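Cytochrome P450 RhF (Acinetobacter radioresistens, PDB 6RO8) probably acts as a heme-dependent monooxygenase, this chain being the cytochrome P450 domain of a longer protein that also carries a flavin- and 2Fe-2S-containing reductase part. Local coordinates at residues A[311-323]-A[414-426]. Sequence-based numbering, arbitrary orientation.
Sequences LRHSGSVVAWRRQ and YLANTSFRGPEAL. With HEM (protoporphyrin IX containing Fe), chain B; HIS (histidine), chain C.
Trp-320 and Phe-420 converge on a free histidine bound in the distal heme pocket: CH2 of Trp-320 packs on its CB, and CE1 of Phe-420 lies 3.4 Å from CA of the bound histidine. The rings also touch each other, with CZ of Phe-420 at the indole edge, 3.6 Å from CZ3 of Trp-320, and their planes 81° apart. CG of Phe-420 stands anti to its carbonyl carbon (chi1 -56°), which sends the ring into the pocket, beside CG2 of Val-317, whose small branched side chain also fits against the porphyrin rim.

Next to these side chains, the segments join through a single backbone bridge between Val-317 and Phe-420. Val-318 N donates to Ser-419 O (2.7 Å) and Arg-421 N to Ser-316 O (2.9 Å). Val-318 CG1 packs on Arg-421 CB (3.7 Å); the extended arginine carries its guanidinium away to Gln-39 O. The compact Ser-419 adds a bond from OG to Ala-319 O (2.6 Å), approaching from above the carbonyl plane. Asn-417 suits the turn, an Asx motif, because its OD1 accepts from both Ser-419 N and Phe-420 N.

Arg-322, a planar multiple donor, gives NH2 to heme propionate O1A (2.9 Å), edge-on and nearly straight (165°); NH1 hydrogen-bonds Arg-321 O, helping fix the guanidinium's rotation. With Thr-274 also hydrogen-bonding the histidine, the contact is consistent with a pocket positioning ligands by shape and polarity near the iron-bound water.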
loop_
_atom_site.group_PDB
_atom_site.type_symbol
_atom_site.label_atom_id
_atom_site.label_comp_id
_atom_site.label_asym_id
_atom_site.label_seq_id
_atom_site.Cartn_x
_atom_site.Cartn_y
_atom_site.Cartn_z
ATOM N N LEU A 311 -11.239 -0.252 -4.192
ATOM C CA LEU A 311 -9.899 0.292 -4.362
ATOM C C LEU A 311 -9.921 1.795 -4.666
ATOM O O LEU A 311 -9.053 2.556 -4.198
ATOM C CB LEU A 311 -9.195 -0.460 -5.484
ATOM C CG LEU A 311 -8.780 -1.903 -5.145
ATOM C CD1 LEU A 311 -8.167 -2.611 -6.374
ATOM C CD2 LEU A 311 -7.794 -1.895 -3.956
ATOM N N ARG A 312 -10.885 2.237 -5.478
ATOM C CA ARG A 312 -11.048 3.663 -5.695
ATOM C C ARG A 312 -11.519 4.354 -4.426
ATOM O O ARG A 312 -10.956 5.374 -4.015
ATOM C CB ARG A 312 -12.035 3.930 -6.824
ATOM C CG ARG A 312 -12.189 5.422 -7.107
ATOM C CD ARG A 312 -13.506 5.736 -7.813
ATOM N NE ARG A 312 -14.657 5.444 -6.973
ATOM C CZ ARG A 312 -15.243 6.327 -6.174
ATOM N NH1 ARG A 312 -14.780 7.566 -6.096
ATOM N NH2 ARG A 312 -16.279 5.970 -5.434
ATOM N N HIS A 313 -12.540 3.798 -3.781
ATOM C CA HIS A 313 -13.257 4.542 -2.753
ATOM C C HIS A 313 -12.482 4.577 -1.441
ATOM O O HIS A 313 -12.388 5.618 -0.782
ATOM C CB HIS A 313 -14.633 3.921 -2.536
ATOM C CG HIS A 313 -15.428 4.617 -1.489
ATOM N ND1 HIS A 313 -15.153 4.495 -0.144
ATOM C CD2 HIS A 313 -16.474 5.470 -1.588
ATOM C CE1 HIS A 313 -16.007 5.235 0.542
ATOM N NE2 HIS A 313 -16.819 5.834 -0.311
ATOM N N SER A 314 -11.972 3.421 -1.028
ATOM C CA SER A 314 -11.229 3.249 0.219
ATOM C C SER A 314 -10.086 2.271 -0.030
ATOM O O SER A 314 -10.034 1.174 0.525
ATOM C CB SER A 314 -12.078 2.743 1.377
ATOM O OG SER A 314 -13.348 3.372 1.443
ATOM N N GLY A 315 -9.157 2.694 -0.889
ATOM C CA GLY A 315 -7.958 1.918 -1.124
ATOM C C GLY A 315 -7.013 1.923 0.070
ATOM O O GLY A 315 -7.162 2.684 1.031
ATOM N N SER A 316 -6.028 1.026 0.010
ATOM C CA SER A 316 -5.079 0.835 1.099
ATOM C C SER A 316 -3.880 1.760 1.013
ATOM O O SER A 316 -3.225 1.978 2.032
ATOM C CB SER A 316 -4.594 -0.614 1.130
ATOM O OG SER A 316 -4.177 -1.022 -0.168
ATOM N N VAL A 317 -3.569 2.290 -0.166
ATOM C CA VAL A 317 -2.644 3.408 -0.312
ATOM C C VAL A 317 -3.467 4.676 -0.515
ATOM O O VAL A 317 -4.213 4.796 -1.494
ATOM C CB VAL A 317 -1.672 3.190 -1.480
ATOM C CG1 VAL A 317 -0.776 4.426 -1.654
ATOM C CG2 VAL A 317 -0.834 1.933 -1.245
ATOM N N VAL A 318 -3.333 5.624 0.407
ATOM C CA VAL A 318 -4.087 6.873 0.359
ATOM C C VAL A 318 -3.232 8.067 -0.032
ATOM O O VAL A 318 -3.797 9.122 -0.368
ATOM C CB VAL A 318 -4.783 7.156 1.706
ATOM C CG1 VAL A 318 -5.898 6.106 1.974
ATOM C CG2 VAL A 318 -3.758 7.171 2.838
ATOM N N ALA A 319 -1.900 7.946 0.008
ATOM C CA ALA A 319 -0.992 9.034 -0.352
ATOM C C ALA A 319 0.374 8.451 -0.690
ATOM O O ALA A 319 0.912 7.651 0.077
ATOM C CB ALA A 319 -0.851 10.036 0.789
ATOM N N TRP A 320 0.931 8.846 -1.826
ATOM C CA TRP A 320 2.271 8.453 -2.231
ATOM C C TRP A 320 3.092 9.722 -2.483
ATOM O O TRP A 320 2.571 10.844 -2.444
ATOM C CB TRP A 320 2.210 7.533 -3.464
ATOM C CG TRP A 320 3.280 6.486 -3.503
ATOM C CD1 TRP A 320 4.195 6.290 -4.506
ATOM C CD2 TRP A 320 3.561 5.488 -2.506
ATOM N NE1 TRP A 320 5.035 5.240 -4.192
ATOM C CE2 TRP A 320 4.668 4.730 -2.973
ATOM C CE3 TRP A 320 3.000 5.170 -1.261
ATOM C CZ2 TRP A 320 5.210 3.664 -2.248
ATOM C CZ3 TRP A 320 3.558 4.120 -0.530
ATOM C CH2 TRP A 320 4.645 3.374 -1.035
ATOM N N ARG A 321 4.391 9.568 -2.726
ATOM C CA ARG A 321 5.290 10.715 -2.660
ATOM C C ARG A 321 6.166 10.839 -3.904
ATOM O O ARG A 321 6.518 9.845 -4.563
ATOM C CB ARG A 321 6.173 10.634 -1.424
ATOM C CG ARG A 321 5.414 10.728 -0.110
ATOM C CD ARG A 321 6.390 10.653 1.055
ATOM N NE ARG A 321 6.850 9.292 1.280
ATOM C CZ ARG A 321 7.850 8.948 2.084
ATOM N NH1 ARG A 321 8.548 9.889 2.760
ATOM N NH2 ARG A 321 8.150 7.654 2.204
ATOM N N ARG A 322 6.516 12.083 -4.218
ATOM C CA ARG A 322 7.427 12.388 -5.306
ATOM C C ARG A 322 8.386 13.467 -4.836
ATOM O O ARG A 322 8.090 14.218 -3.900
ATOM C CB ARG A 322 6.678 12.852 -6.573
ATOM C CG ARG A 322 5.990 11.742 -7.334
ATOM C CD ARG A 322 6.990 10.666 -7.694
ATOM N NE ARG A 322 6.428 9.654 -8.589
ATOM C CZ ARG A 322 6.096 8.419 -8.216
ATOM N NH1 ARG A 322 6.256 8.043 -6.956
ATOM N NH2 ARG A 322 5.617 7.564 -9.107
ATOM N N GLN A 323 9.545 13.543 -5.483
ATOM C CA GLN A 323 10.492 14.624 -5.246
ATOM C C GLN A 323 10.792 15.319 -6.558
ATOM O O GLN A 323 10.943 14.667 -7.591
ATOM C CB GLN A 323 11.799 14.144 -4.626
ATOM C CG GLN A 323 12.540 15.288 -3.954
ATOM C CD GLN A 323 13.735 14.849 -3.147
ATOM O OE1 GLN A 323 13.599 14.174 -2.129
ATOM N NE2 GLN A 323 14.921 15.245 -3.591
ATOM N N TYR A 414 -7.000 2.965 13.318
ATOM C CA TYR A 414 -6.062 2.947 12.199
ATOM C C TYR A 414 -4.673 3.289 12.701
ATOM O O TYR A 414 -4.492 4.279 13.422
ATOM C CB TYR A 414 -6.477 3.921 11.078
ATOM C CG TYR A 414 -7.862 3.622 10.556
ATOM C CD1 TYR A 414 -8.987 4.147 11.189
ATOM C CD2 TYR A 414 -8.053 2.783 9.468
ATOM C CE1 TYR A 414 -10.255 3.865 10.749
ATOM C CE2 TYR A 414 -9.333 2.489 9.017
ATOM C CZ TYR A 414 -10.433 3.033 9.665
ATOM O OH TYR A 414 -11.715 2.754 9.242
ATOM N N LEU A 415 -3.700 2.467 12.322
ATOM C CA LEU A 415 -2.294 2.798 12.540
ATOM C C LEU A 415 -1.975 4.163 11.942
ATOM O O LEU A 415 -2.128 4.382 10.735
ATOM C CB LEU A 415 -1.398 1.727 11.914
ATOM C CG LEU A 415 0.065 1.814 12.353
ATOM C CD1 LEU A 415 0.222 1.408 13.835
ATOM C CD2 LEU A 415 0.944 0.969 11.437
ATOM N N ALA A 416 -1.549 5.093 12.787
ATOM C CA ALA A 416 -1.382 6.472 12.339
ATOM C C ALA A 416 -0.157 6.567 11.439
ATOM O O ALA A 416 0.973 6.368 11.887
ATOM C CB ALA A 416 -1.266 7.411 13.530
ATOM N N ASN A 417 -0.390 6.843 10.161
ATOM C CA ASN A 417 0.682 7.029 9.198
ATOM C C ASN A 417 0.086 7.844 8.053
ATOM O O ASN A 417 -1.096 8.180 8.068
ATOM C CB ASN A 417 1.272 5.678 8.759
ATOM C CG ASN A 417 0.374 4.936 7.778
ATOM O OD1 ASN A 417 0.616 4.944 6.561
ATOM N ND2 ASN A 417 -0.671 4.311 8.290
ATOM N N THR A 418 0.910 8.185 7.072
ATOM C CA THR A 418 0.461 9.092 6.021
ATOM C C THR A 418 -0.085 8.394 4.792
ATOM O O THR A 418 -0.880 9.001 4.073
ATOM C CB THR A 418 1.615 10.008 5.565
ATOM O OG1 THR A 418 2.615 9.215 4.894
ATOM C CG2 THR A 418 2.193 10.754 6.741
ATOM N N SER A 419 0.318 7.152 4.540
ATOM C CA SER A 419 0.202 6.555 3.219
ATOM C C SER A 419 -0.640 5.286 3.171
ATOM O O SER A 419 -1.294 5.029 2.152
ATOM C CB SER A 419 1.600 6.246 2.679
ATOM O OG SER A 419 2.236 7.470 2.342
ATOM N N PHE A 420 -0.652 4.493 4.234
ATOM C CA PHE A 420 -1.386 3.244 4.245
ATOM C C PHE A 420 -2.579 3.350 5.189
ATOM O O PHE A 420 -2.555 4.105 6.162
ATOM C CB PHE A 420 -0.464 2.083 4.629
ATOM C CG PHE A 420 0.739 1.963 3.743
ATOM C CD1 PHE A 420 0.669 1.267 2.554
ATOM C CD2 PHE A 420 1.939 2.549 4.090
ATOM C CE1 PHE A 420 1.775 1.150 1.734
ATOM C CE2 PHE A 420 3.042 2.430 3.273
ATOM C CZ PHE A 420 2.958 1.733 2.092
ATOM N N ARG A 421 -3.642 2.611 4.865
ATOM C CA ARG A 421 -4.914 2.763 5.566
ATOM C C ARG A 421 -5.709 1.462 5.533
ATOM O O ARG A 421 -6.051 0.945 4.459
ATOM C CB ARG A 421 -5.743 3.901 4.970
ATOM C CG ARG A 421 -6.951 4.207 5.814
ATOM C CD ARG A 421 -7.668 5.483 5.412
ATOM N NE ARG A 421 -8.861 5.674 6.238
ATOM C CZ ARG A 421 -8.851 6.159 7.481
ATOM N NH1 ARG A 421 -7.712 6.538 8.046
ATOM N NH2 ARG A 421 -9.987 6.288 8.158
ATOM N N GLY A 422 -6.010 0.949 6.721
ATOM C CA GLY A 422 -6.934 -0.138 6.894
ATOM C C GLY A 422 -7.218 -0.298 8.369
ATOM O O GLY A 422 -6.411 0.080 9.223
ATOM N N PRO A 423 -8.382 -0.844 8.701
ATOM C CA PRO A 423 -8.748 -0.988 10.114
ATOM C C PRO A 423 -7.961 -2.123 10.756
ATOM O O PRO A 423 -7.686 -3.145 10.126
ATOM C CB PRO A 423 -10.244 -1.306 10.055
ATOM C CG PRO A 423 -10.398 -2.056 8.731
ATOM C CD PRO A 423 -9.348 -1.488 7.788
ATOM N N GLU A 424 -7.586 -1.932 12.027
ATOM C CA GLU A 424 -6.799 -2.952 12.720
ATOM C C GLU A 424 -7.626 -4.202 13.012
ATOM O O GLU A 424 -7.101 -5.321 12.986
ATOM C CB GLU A 424 -6.223 -2.378 14.010
ATOM C CG GLU A 424 -5.652 -1.019 13.794
ATOM C CD GLU A 424 -4.502 -0.714 14.708
ATOM O OE1 GLU A 424 -4.671 0.153 15.592
ATOM O OE2 GLU A 424 -3.435 -1.338 14.534
ATOM N N ALA A 425 -8.912 -4.031 13.300
ATOM C CA ALA A 425 -9.827 -5.141 13.486
ATOM C C ALA A 425 -11.016 -4.983 12.547
ATOM O O ALA A 425 -11.334 -3.876 12.096
ATOM C CB ALA A 425 -10.305 -5.224 14.941
ATOM N N LEU A 426 -11.669 -6.113 12.244
ATOM C CA LEU A 426 -12.892 -6.137 11.439
ATOM C C LEU A 426 -13.851 -7.135 12.103
ATOM O O LEU A 426 -13.948 -8.298 11.702
ATOM C CB LEU A 426 -12.600 -6.501 9.980
ATOM C CG LEU A 426 -13.707 -6.126 8.985
ATOM C CD1 LEU A 426 -13.903 -4.611 8.892
ATOM C CD2 LEU A 426 -13.478 -6.731 7.602
HETATM C CHA HEM B . 4.194 -0.079 -6.886
HETATM C CHB HEM B . 0.023 0.104 -4.384
HETATM C CHC HEM B . 0.045 -4.738 -3.805
HETATM C CHD HEM B . 4.433 -4.806 -5.889
HETATM C C1A HEM B . 3.075 0.411 -6.248
HETATM C C2A HEM B . 2.677 1.801 -6.119
HETATM C C3A HEM B . 1.539 1.849 -5.436
HETATM C C4A HEM B . 1.154 0.492 -5.085
HETATM C CMA HEM B . 0.777 3.144 -5.084
HETATM C CAA HEM B . 3.429 3.026 -6.689
HETATM C CBA HEM B . 2.748 3.398 -7.991
HETATM C CGA HEM B . 3.454 4.532 -8.681
HETATM O O1A HEM B . 4.456 5.052 -8.131
HETATM O O2A HEM B . 3.005 4.907 -9.790
HETATM C C1B HEM B . -0.375 -1.180 -4.093
HETATM C C2B HEM B . -1.667 -1.561 -3.555
HETATM C C3B HEM B . -1.658 -2.904 -3.378
HETATM C C4B HEM B . -0.362 -3.412 -3.809
HETATM C CMB HEM B . -2.801 -0.544 -3.255
HETATM C CAB HEM B . -2.773 -3.843 -2.861
HETATM C CBB HEM B . -4.046 -3.499 -2.671
HETATM C C1C HEM B . 1.241 -5.191 -4.317
HETATM C C2C HEM B . 1.736 -6.557 -4.343
HETATM C C3C HEM B . 2.954 -6.543 -4.932
HETATM C C4C HEM B . 3.260 -5.187 -5.290
HETATM C CMC HEM B . 0.952 -7.766 -3.787
HETATM C CAC HEM B . 3.965 -7.681 -5.242
HETATM C CBC HEM B . 3.750 -8.952 -4.900
HETATM C C1D HEM B . 4.771 -3.546 -6.318
HETATM C C2D HEM B . 6.006 -3.181 -6.972
HETATM C C3D HEM B . 5.943 -1.886 -7.259
HETATM C C4D HEM B . 4.660 -1.371 -6.794
HETATM C CMD HEM B . 7.196 -4.112 -7.286
HETATM C CAD HEM B . 7.080 -1.092 -7.943
HETATM C CBD HEM B . 6.980 -1.135 -9.461
HETATM C CGD HEM B . 7.795 -0.001 -10.041
HETATM O O1D HEM B . 8.410 0.749 -9.254
HETATM O O2D HEM B . 7.831 0.171 -11.285
HETATM N NA HEM B . 2.130 -0.351 -5.593
HETATM N NB HEM B . 0.389 -2.330 -4.233
HETATM N NC HEM B . 2.206 -4.390 -4.903
HETATM N ND HEM B . 3.972 -2.417 -6.229
HETATM FE FE HEM B . 2.169 -2.408 -5.239
HETATM N N HIS C . 4.886 -0.507 0.250
HETATM C CA HIS C . 3.820 -0.156 -0.681
HETATM C C HIS C . 2.871 -1.330 -0.903
HETATM O O HIS C . 1.977 -1.244 -1.756
HETATM C CB HIS C . 4.406 0.305 -2.017
HETATM C CG HIS C . 5.584 -0.500 -2.470
HETATM N ND1 HIS C . 5.662 -1.063 -3.727
HETATM C CD2 HIS C . 6.731 -0.838 -1.835
HETATM C CE1 HIS C . 6.807 -1.712 -3.846
HETATM N NE2 HIS C . 7.474 -1.591 -2.711
HETATM O OXT HIS C . 2.982 -2.365 -0.243
HETATM O O HOH W 1 3.392 -1.979 -3.336
#